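Chloramphenicol acetyltransferase (Bacteroides thetaiotaomicron, PDB 2I9D) probably transfers an acetyl group from acetyl-CoA to a hydroxyl of chloramphenicol. Local coordinates at residues R15-N18 with F19-F22; T113-Q116 with E117-I121; F208-K211 with V212-L216. All coordinates share one frame; numbering follows the deposited sequence.

In the fold
From the N terminus the three contacts follow one another in series, each local to one helix, so none encloses a loop and none nests in or crosses another. Contact 1 comprises the N-cap R15 and helix 16-22, beside H197 and a neighbouring subunit of the trimer. Contact 2 belongs to helix 111-124, which lies against helix 52-66 and strand 100-105 at the edge of the six-stranded mixed sheet. Contact 3, on helix 202-216, joins that same helix 52-66 to strands 29-37 and 186-196. Contacts 1 and 2 sit on opposite sides of the chain's centre, their own centres about 38 Å apart; those of contacts 2 and 3 are about 21 Å apart.

Contact 1 (R15-N18 with F19-F22); sequences RKEN and FNFF
F19 opens the second half of this short helix by donating its backbone N to R15 O, a bond of 2.8 Å. R15 is the N-cap residue, and its CO starts the helical bonding. Its guanidinium, gripped by a salt bridge to D201 and a hydrogen bond to G198 O, lies with one face against N18 CB, which sits 3.5 Å above its plane and toward the rim. The ring of F19 leads away from the helix to meet F199. At N20 the backbone N bonds to K16 O at 2.9 Å, while the side chain folds back over the same turn: with CG beside the backbone N (chi1 -69°), ND2 comes 3.7 Å from K16 CG. OD1 of N20 is hydrogen-bonded to R23. These bonds make one i to i+4 run along helix 16-22, which lies next to the predicted catalytic base H197, on whose ring F22 stacks. F21 N continues the run to E17 O at 3.1 Å. CD2 of F21 stands 3.6 Å over the centre of one F22 face, while CE1 of F22 lies at the edge of the F21 ring, in its plane. F22 also turns its CD2 to within 3.2 Å of N18 O, and both N18 and F22 pack on a second subunit, against its F100 and T163 respectively.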
# COMPACT_ATOMS: atom_id res chain seq x y z
N ARG A 15 19.37 14.19 -11.49
CA ARG A 15 18.34 13.15 -11.69
C ARG A 15 17.77 13.08 -13.10
O ARG A 15 16.76 12.40 -13.32
CB ARG A 15 17.19 13.29 -10.68
CG ARG A 15 17.58 13.01 -9.25
CD ARG A 15 16.32 12.99 -8.36
NE ARG A 15 15.47 11.83 -8.63
CZ ARG A 15 15.68 10.61 -8.13
NH1 ARG A 15 16.74 10.40 -7.34
NH2 ARG A 15 14.86 9.60 -8.41
N LYS A 16 18.40 13.76 -14.04
CA LYS A 16 18.10 13.62 -15.47
C LYS A 16 17.74 12.17 -15.84
O LYS A 16 16.65 11.89 -16.35
CB LYS A 16 19.29 14.07 -16.32
CG LYS A 16 19.11 13.82 -17.82
CD LYS A 16 20.41 13.89 -18.61
CE LYS A 16 20.11 13.82 -20.11
NZ LYS A 16 21.25 13.27 -20.89
N GLU A 17 18.66 11.26 -15.58
CA GLU A 17 18.51 9.86 -15.97
C GLU A 17 17.46 9.09 -15.14
O GLU A 17 16.75 8.23 -15.67
CB GLU A 17 19.89 9.17 -15.95
CG GLU A 17 20.83 9.63 -17.11
CD GLU A 17 20.23 9.32 -18.50
OE1 GLU A 17 20.65 8.30 -19.11
OE2 GLU A 17 19.34 10.08 -19.00
N ASN A 18 17.39 9.39 -13.85
CA ASN A 18 16.37 8.86 -12.96
C ASN A 18 14.97 9.22 -13.46
O ASN A 18 14.10 8.35 -13.59
CB ASN A 18 16.56 9.39 -11.54
CG ASN A 18 17.97 9.15 -11.01
OD1 ASN A 18 18.19 8.29 -10.14
ND2 ASN A 18 18.93 9.92 -11.53
N PHE A 19 14.77 10.51 -13.78
CA PHE A 19 13.50 11.00 -14.30
C PHE A 19 13.16 10.48 -15.69
O PHE A 19 12.00 10.17 -15.94
CB PHE A 19 13.44 12.54 -14.26
CG PHE A 19 12.07 13.09 -14.58
CD1 PHE A 19 11.14 13.31 -13.56
CD2 PHE A 19 11.70 13.36 -15.90
CE1 PHE A 19 9.86 13.81 -13.84
CE2 PHE A 19 10.42 13.85 -16.20
CZ PHE A 19 9.50 14.08 -15.16
N ASN A 20 14.13 10.40 -16.60
CA ASN A 20 13.84 9.87 -17.93
C ASN A 20 13.50 8.38 -17.96
O ASN A 20 12.73 7.95 -18.83
CB ASN A 20 14.96 10.24 -18.94
CG ASN A 20 14.99 11.75 -19.25
OD1 ASN A 20 13.95 12.41 -19.28
ND2 ASN A 20 16.20 12.29 -19.46
N PHE A 21 14.04 7.62 -17.02
CA PHE A 21 13.67 6.20 -16.83
C PHE A 21 12.15 6.04 -16.61
O PHE A 21 11.51 5.22 -17.27
CB PHE A 21 14.45 5.61 -15.66
CG PHE A 21 14.21 4.13 -15.44
CD1 PHE A 21 14.87 3.16 -16.23
CD2 PHE A 21 13.36 3.70 -14.41
CE1 PHE A 21 14.66 1.79 -16.00
CE2 PHE A 21 13.13 2.33 -14.19
CZ PHE A 21 13.79 1.38 -14.97
N PHE A 22 11.58 6.86 -15.73
CA PHE A 22 10.13 6.75 -15.40
C PHE A 22 9.18 7.54 -16.32
O PHE A 22 7.95 7.36 -16.24
CB PHE A 22 9.87 7.10 -13.93
CG PHE A 22 10.59 6.22 -12.94
CD1 PHE A 22 10.16 4.91 -12.71
CD2 PHE A 22 11.68 6.71 -12.23
CE1 PHE A 22 10.79 4.10 -11.78
CE2 PHE A 22 12.35 5.90 -11.30
CZ PHE A 22 11.89 4.58 -11.08

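Contact 2 (T113-Q116 with E117-I121); sequences TFYQ and EARLI
F114 and A118 meet one turn apart, the ring carbon CE2 of F114 lying 4.3 Å from CB of A118 in a loose apolar touch. The same pair is joined by the backbone, where A118 N gives a 2.8 Å bond to F114 O. E117 N to T113 O, R119 N to Y115 O and L120 N to Q116 O repeat the pattern, so four successive i to i+4 bonds run along helix 111-124. On its outer side L120 leans back over the preceding turn; CG, placed beside its own backbone N (chi1 -59°), comes 3.2 Å from Q116 O. The aliphatic part of R119 passes near the Y115 ring, CG to CE2 4.4 Å. This is an amphipathic helix packed on the edge of the mixed sheet: A118 and I121 rest on F105 of strand 100-105, while F114, Y115 and A118 face helix 52-66 through L61 and L54. The next shell fixes the first: Y58 meets the ring of F114, and S51 N holds the hydroxyl of Y115. Nearer the start of the helix, the hydroxyl of T113 is hydrogen-bonded to the carboxylate of D110.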
# COMPACT_ATOMS: atom_id res chain seq x y z
N THR A 113 4.57 30.57 14.80
CA THR A 113 3.96 31.33 13.71
C THR A 113 3.08 30.41 12.86
O THR A 113 1.92 30.75 12.58
CB THR A 113 5.04 31.99 12.81
OG1 THR A 113 5.85 32.86 13.59
CG2 THR A 113 4.42 32.79 11.67
N PHE A 114 3.63 29.26 12.47
CA PHE A 114 2.85 28.26 11.73
C PHE A 114 1.62 27.84 12.53
O PHE A 114 0.51 27.86 12.02
CB PHE A 114 3.69 27.02 11.34
CG PHE A 114 2.86 25.89 10.77
CD1 PHE A 114 2.59 25.82 9.40
CD2 PHE A 114 2.32 24.92 11.60
CE1 PHE A 114 1.80 24.79 8.87
CE2 PHE A 114 1.54 23.89 11.08
CZ PHE A 114 1.28 23.82 9.72
N TYR A 115 1.84 27.49 13.80
CA TYR A 115 0.78 27.02 14.67
C TYR A 115 -0.39 27.99 14.74
O TYR A 115 -1.56 27.59 14.57
CB TYR A 115 1.28 26.70 16.09
CG TYR A 115 0.16 26.08 16.89
CD1 TYR A 115 -0.04 24.70 16.87
CD2 TYR A 115 -0.76 26.88 17.59
CE1 TYR A 115 -1.10 24.12 17.55
CE2 TYR A 115 -1.84 26.31 18.29
CZ TYR A 115 -2.00 24.92 18.25
OH TYR A 115 -3.04 24.32 18.91
N GLN A 116 -0.09 29.27 14.99
CA GLN A 116 -1.14 30.25 15.24
C GLN A 116 -1.86 30.64 13.95
O GLN A 116 -3.08 30.82 13.97
CB GLN A 116 -0.64 31.44 16.10
CG GLN A 116 -0.11 32.68 15.37
CD GLN A 116 0.48 33.75 16.35
OE1 GLN A 116 0.01 33.90 17.50
NE2 GLN A 116 1.50 34.49 15.88
N GLU A 117 -1.14 30.72 12.83
CA GLU A 117 -1.83 30.88 11.53
C GLU A 117 -2.71 29.67 11.20
O GLU A 117 -3.83 29.85 10.72
CB GLU A 117 -0.88 31.19 10.38
CG GLU A 117 -1.18 32.55 9.69
CD GLU A 117 -2.17 32.44 8.50
OE1 GLU A 117 -1.72 32.53 7.32
OE2 GLU A 117 -3.41 32.28 8.74
N ALA A 118 -2.22 28.46 11.49
CA ALA A 118 -3.01 27.22 11.32
C ALA A 118 -4.32 27.25 12.07
O ALA A 118 -5.36 26.91 11.52
CB ALA A 118 -2.20 25.96 11.73
N ARG A 119 -4.25 27.69 13.32
CA ARG A 119 -5.39 27.73 14.22
C ARG A 119 -6.47 28.69 13.73
O ARG A 119 -7.65 28.37 13.76
CB ARG A 119 -4.91 28.10 15.63
CG ARG A 119 -5.77 27.56 16.77
CD ARG A 119 -6.58 28.69 17.39
NE ARG A 119 -6.93 28.42 18.80
CZ ARG A 119 -6.14 28.70 19.84
NH1 ARG A 119 -4.94 29.28 19.66
NH2 ARG A 119 -6.54 28.40 21.07
N LEU A 120 -6.04 29.86 13.27
CA LEU A 120 -6.95 30.86 12.72
C LEU A 120 -7.65 30.34 11.46
O LEU A 120 -8.86 30.55 11.30
CB LEU A 120 -6.18 32.17 12.41
CG LEU A 120 -5.47 32.85 13.61
CD1 LEU A 120 -4.41 33.89 13.17
CD2 LEU A 120 -6.47 33.44 14.66
N ILE A 121 -6.90 29.68 10.57
CA ILE A 121 -7.46 29.04 9.38
C ILE A 121 -8.54 28.01 9.76
O ILE A 121 -9.63 28.02 9.18
CB ILE A 121 -6.36 28.41 8.47
CG1 ILE A 121 -5.58 29.50 7.72
CG2 ILE A 121 -6.96 27.46 7.43
CD1 ILE A 121 -4.15 29.11 7.39

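Contact 3 (F208-K211 with V212-L216); sequences FYKK and VEDFL
K211 and F215 lie side by side, one helical turn apart and pointing the same way. Beginning at CB, which sits against the peptide link to V212 and only leads the chain outward, K211 first meets the other turn with its CG. That atom, set anti to the backbone N (chi1 -157°), lies alongside the outer end of the phenyl group, 3.8 Å from F215 CE2 and almost as near to CZ. Farther out the chain bends at its last two torsions, and NZ ends in a salt bridge to E66. The F215 ring also lies with one face toward K211 O, 3.1 Å from CD2, whereas the bond from F215 N to that oxygen is long and weak. Replacing F215 by an alanine is likely to leave CG of K211 without its flat neighbour and open a gap against A59 and R62. Helix 202-216 packs against strands 29-37 and 186-196 of the mixed sheet and against helix 52-66, and its apolar side carries F208 and V212. Here V212 CG2 stands over one face of the F208 ring in a CH-pi contact, 4.1 Å from the centroid and 23° off the normal, displaced toward the rim. V212 also reaches I191 and A63, while F208 stacks on F70. Toward the sheet, the hydroxyl of Y209 bonds to I191 O and the carboxylate of E213 accepts from E37 N. The side chain of Y209 also packs on L155 of a second subunit. On the outer side K210 NZ comes 4.1 Å from D214 OD1, too far for a salt bridge, although the opposite charges probably still attract. Backbone hydrogen bonds join V212, E213 and D214 to F208, Y209 and K210 respectively.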
# COMPACT_ATOMS: atom_id res chain seq x y z
N PHE A 208 13.41 11.69 4.80
CA PHE A 208 12.09 12.27 5.16
C PHE A 208 11.56 11.75 6.49
O PHE A 208 11.28 12.53 7.40
CB PHE A 208 11.06 12.03 4.05
CG PHE A 208 9.72 12.65 4.33
CD1 PHE A 208 9.46 13.96 3.95
CD2 PHE A 208 8.72 11.90 4.93
CE1 PHE A 208 8.22 14.54 4.19
CE2 PHE A 208 7.47 12.46 5.19
CZ PHE A 208 7.23 13.79 4.82
N TYR A 209 11.43 10.44 6.61
CA TYR A 209 10.94 9.83 7.84
C TYR A 209 11.83 10.08 9.08
O TYR A 209 11.32 10.35 10.18
CB TYR A 209 10.70 8.32 7.63
CG TYR A 209 9.43 8.00 6.86
CD1 TYR A 209 9.48 7.56 5.52
CD2 TYR A 209 8.17 8.15 7.46
CE1 TYR A 209 8.32 7.26 4.83
CE2 TYR A 209 7.00 7.86 6.75
CZ TYR A 209 7.08 7.42 5.45
OH TYR A 209 5.93 7.11 4.76
N LYS A 210 13.16 9.96 8.89
CA LYS A 210 14.12 10.32 9.94
C LYS A 210 13.82 11.75 10.41
O LYS A 210 13.63 11.99 11.60
CB LYS A 210 15.56 10.19 9.42
CG LYS A 210 16.64 10.52 10.44
CD LYS A 210 16.68 9.47 11.56
CE LYS A 210 17.71 9.81 12.69
NZ LYS A 210 17.61 8.82 13.83
N LYS A 211 13.72 12.67 9.46
CA LYS A 211 13.44 14.08 9.73
C LYS A 211 12.09 14.32 10.46
O LYS A 211 12.06 15.03 11.46
CB LYS A 211 13.52 14.86 8.43
CG LYS A 211 13.80 16.34 8.60
CD LYS A 211 14.05 17.01 7.24
CE LYS A 211 15.53 17.00 6.83
NZ LYS A 211 16.28 18.04 7.59
N VAL A 212 11.00 13.71 10.00
CA VAL A 212 9.71 13.83 10.69
C VAL A 212 9.78 13.31 12.14
O VAL A 212 9.29 13.96 13.07
CB VAL A 212 8.59 13.09 9.92
CG1 VAL A 212 7.29 12.97 10.77
CG2 VAL A 212 8.32 13.78 8.61
N GLU A 213 10.37 12.13 12.32
CA GLU A 213 10.50 11.55 13.66
C GLU A 213 11.32 12.44 14.61
O GLU A 213 10.91 12.66 15.74
CB GLU A 213 11.08 10.13 13.60
CG GLU A 213 11.11 9.44 14.96
CD GLU A 213 11.54 8.00 14.85
OE1 GLU A 213 12.75 7.76 14.73
OE2 GLU A 213 10.67 7.10 14.89
N ASP A 214 12.46 12.96 14.14
CA ASP A 214 13.26 13.91 14.92
C ASP A 214 12.42 15.06 15.50
O ASP A 214 12.65 15.43 16.65
CB ASP A 214 14.46 14.50 14.12
CG ASP A 214 15.57 13.46 13.84
OD1 ASP A 214 15.57 12.36 14.47
OD2 ASP A 214 16.45 13.76 12.98
N PHE A 215 11.49 15.61 14.73
CA PHE A 215 10.65 16.72 15.19
C PHE A 215 9.63 16.26 16.23
O PHE A 215 9.20 17.04 17.07
CB PHE A 215 9.88 17.43 14.05
CG PHE A 215 10.75 18.03 12.95
CD1 PHE A 215 11.79 18.92 13.24
CD2 PHE A 215 10.48 17.75 11.59
CE1 PHE A 215 12.59 19.49 12.21
CE2 PHE A 215 11.26 18.31 10.57
CZ PHE A 215 12.32 19.17 10.88
N LEU A 216 9.26 14.98 16.16
CA LEU A 216 8.16 14.44 16.98
C LEU A 216 8.54 13.68 18.29
O LEU A 216 7.73 13.67 19.22
CB LEU A 216 7.17 13.65 16.11
CG LEU A 216 6.46 14.40 14.97
CD1 LEU A 216 5.68 13.42 14.10
CD2 LEU A 216 5.54 15.52 15.48